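Local coordinates for protein MdcE (Pseudomonas aeruginosa, PDB 5VIP) that probably acts as the gamma subunit of biotin-independent malonate decarboxylase, taking part in carboxyl transfer, at residues Ala27-Leu32 against Arg47-Glu52. Sequence-based numbering, arbitrary orientation.
Sequences AWFQAL and RVADAE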
loop_
_atom_site.group_PDB
_atom_site.type_symbol
_atom_site.label_atom_id
_atom_site.label_comp_id
_atom_site.label_asym_id
_atom_site.label_seq_id
_atom_site.Cartn_x
_atom_site.Cartn_y
_atom_site.Cartn_z
ATOM N N ALA A 27 2.886 19.808 -14.837
ATOM C CA ALA A 27 2.034 20.840 -15.429
ATOM C C ALA A 27 0.936 21.270 -14.468
ATOM O O ALA A 27 0.707 22.459 -14.263
ATOM C CB ALA A 27 1.433 20.343 -16.722
ATOM N N TRP A 28 0.263 20.302 -13.857
ATOM C CA TRP A 28 -0.824 20.638 -12.945
ATOM C C TRP A 28 -0.337 21.151 -11.605
ATOM O O TRP A 28 -1.007 21.978 -10.980
ATOM C CB TRP A 28 -1.735 19.436 -12.746
ATOM C CG TRP A 28 -2.708 19.300 -13.870
ATOM C CD1 TRP A 28 -2.511 18.651 -15.051
ATOM C CD2 TRP A 28 -4.027 19.853 -13.927
ATOM N NE1 TRP A 28 -3.636 18.754 -15.842
ATOM C CE2 TRP A 28 -4.580 19.488 -15.171
ATOM C CE3 TRP A 28 -4.797 20.617 -13.042
ATOM C CZ2 TRP A 28 -5.868 19.862 -15.557
ATOM C CZ3 TRP A 28 -6.078 20.993 -13.430
ATOM C CH2 TRP A 28 -6.598 20.611 -14.674
ATOM N N PHE A 29 0.818 20.667 -11.155
ATOM C CA PHE A 29 1.396 21.201 -9.928
ATOM C C PHE A 29 1.666 22.692 -10.080
ATOM O O PHE A 29 1.306 23.493 -9.214
ATOM C CB PHE A 29 2.688 20.475 -9.560
ATOM C CG PHE A 29 3.348 21.016 -8.321
ATOM C CD1 PHE A 29 2.971 20.558 -7.054
ATOM C CD2 PHE A 29 4.345 21.982 -8.415
ATOM C CE1 PHE A 29 3.582 21.061 -5.904
ATOM C CE2 PHE A 29 4.956 22.484 -7.276
ATOM C CZ PHE A 29 4.571 22.024 -6.017
ATOM N N GLN A 30 2.313 23.047 -11.182
ATOM C CA GLN A 30 2.685 24.436 -11.429
ATOM C C GLN A 30 1.429 25.304 -11.489
ATOM O O GLN A 30 1.364 26.355 -10.843
ATOM C CB GLN A 30 3.481 24.566 -12.724
ATOM C CG GLN A 30 4.148 25.923 -12.890
ATOM C CD GLN A 30 4.477 26.250 -14.336
ATOM O OE1 GLN A 30 3.839 25.744 -15.264
ATOM N NE2 GLN A 30 5.488 27.090 -14.536
ATOM N N ALA A 31 0.429 24.844 -12.246
ATOM C CA ALA A 31 -0.831 25.565 -12.397
ATOM C C ALA A 31 -1.545 25.784 -11.070
ATOM O O ALA A 31 -2.075 26.866 -10.811
ATOM C CB ALA A 31 -1.731 24.826 -13.361
ATOM N N LEU A 32 -1.560 24.762 -10.226
ATOM C CA LEU A 32 -2.328 24.835 -8.991
ATOM C C LEU A 32 -1.550 25.483 -7.841
ATOM O O LEU A 32 -2.129 26.184 -7.021
ATOM C CB LEU A 32 -2.800 23.434 -8.578
ATOM C CG LEU A 32 -3.920 22.802 -9.408
ATOM C CD1 LEU A 32 -3.879 21.272 -9.307
ATOM C CD2 LEU A 32 -5.271 23.335 -8.944
ATOM N N ARG A 47 7.719 17.568 -5.999
ATOM C CA ARG A 47 7.282 18.950 -5.879
ATOM C C ARG A 47 6.356 19.086 -4.681
ATOM O O ARG A 47 5.340 18.384 -4.590
ATOM C CB ARG A 47 6.571 19.420 -7.145
ATOM C CG ARG A 47 7.429 19.399 -8.382
ATOM C CD ARG A 47 8.562 20.409 -8.302
ATOM N NE ARG A 47 9.306 20.441 -9.558
ATOM C CZ ARG A 47 10.329 19.640 -9.831
ATOM N NH1 ARG A 47 10.723 18.753 -8.928
ATOM N NH2 ARG A 47 10.954 19.722 -11.001
ATOM N N VAL A 48 6.706 20.000 -3.778
ATOM C CA VAL A 48 5.929 20.268 -2.572
ATOM C C VAL A 48 5.780 21.777 -2.401
ATOM O O VAL A 48 6.755 22.516 -2.538
ATOM C CB VAL A 48 6.604 19.675 -1.302
ATOM C CG1 VAL A 48 5.759 19.938 -0.062
ATOM C CG2 VAL A 48 6.874 18.180 -1.469
ATOM N N ALA A 49 4.569 22.233 -2.100
ATOM C CA ALA A 49 4.315 23.657 -1.899
ATOM C C ALA A 49 3.132 23.859 -0.967
ATOM O O ALA A 49 2.129 23.158 -1.072
ATOM C CB ALA A 49 4.060 24.347 -3.230
ATOM N N ASP A 50 3.253 24.810 -0.050
ATOM C CA ASP A 50 2.134 25.191 0.801
ATOM C C ASP A 50 1.369 26.349 0.163
ATOM O O ASP A 50 1.960 27.203 -0.490
ATOM C CB ASP A 50 2.626 25.568 2.199
ATOM C CG ASP A 50 3.158 24.369 2.973
ATOM O OD1 ASP A 50 2.449 23.341 3.044
ATOM O OD2 ASP A 50 4.285 24.448 3.511
ATOM N N ALA A 51 0.055 26.370 0.349
ATOM C CA ALA A 51 -0.788 27.402 -0.247
ATOM C C ALA A 51 -2.122 27.428 0.463
ATOM O O ALA A 51 -2.269 26.828 1.523
ATOM C CB ALA A 51 -0.981 27.158 -1.727
ATOM N N GLU A 52 -3.098 28.121 -0.116
ATOM C CA GLU A 52 -4.428 28.158 0.481
ATOM C C GLU A 52 -5.501 27.864 -0.550
ATOM O O GLU A 52 -5.361 28.195 -1.723
ATOM C CB GLU A 52 -4.697 29.508 1.159
ATOM C CG GLU A 52 -3.789 29.785 2.353
ATOM C CD GLU A 52 -4.226 31.004 3.161
ATOM O OE1 GLU A 52 -5.342 31.519 2.912
ATOM O OE2 GLU A 52 -3.453 31.447 4.044
#
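Phe-29 carries the helix side of this contact, laying one face of its ring beneath the first side-chain carbon of Arg-47. That this is a CH-pi contact follows from two measurements: Arg-47 CB sits 3.4 Å from the centroid of the Phe-29 ring, and the line joining them leans just 8° from the ring normal. The far end of the ring meets the strand at the Arg-47 carbonyl and the Ala-49 methyl, where Phe-29 CE1 comes within 3.5 Å of Arg-47 O and Phe-29 CZ lies 3.7 Å from Ala-49 CB, the methyl approaching obliquely. With chi1 at 178°, Phe-29 CG stands anti to the backbone N, which carries the ring from the helix to the strand. No hydrogen bond joins the two segments. The bent Arg-47 chain instead leads its guanidinium away from the ring, where NE hydrogen-bonds to Leu-36 O and NH1 to Ala-44 O. On the neighbouring strand, Phe-60 and Ala-62 also touch Phe-29. With axes 9.9 Å apart and inclined by 16°, segments 27-32 and 47-52 run nearly parallel; they lie on helix 24-33 and strand 46-53, an outermost strand of the chain's six-stranded mixed sheet, in a layered alpha/beta arrangement consistent with the crotonase-like fold of carboxyltransferase subunits.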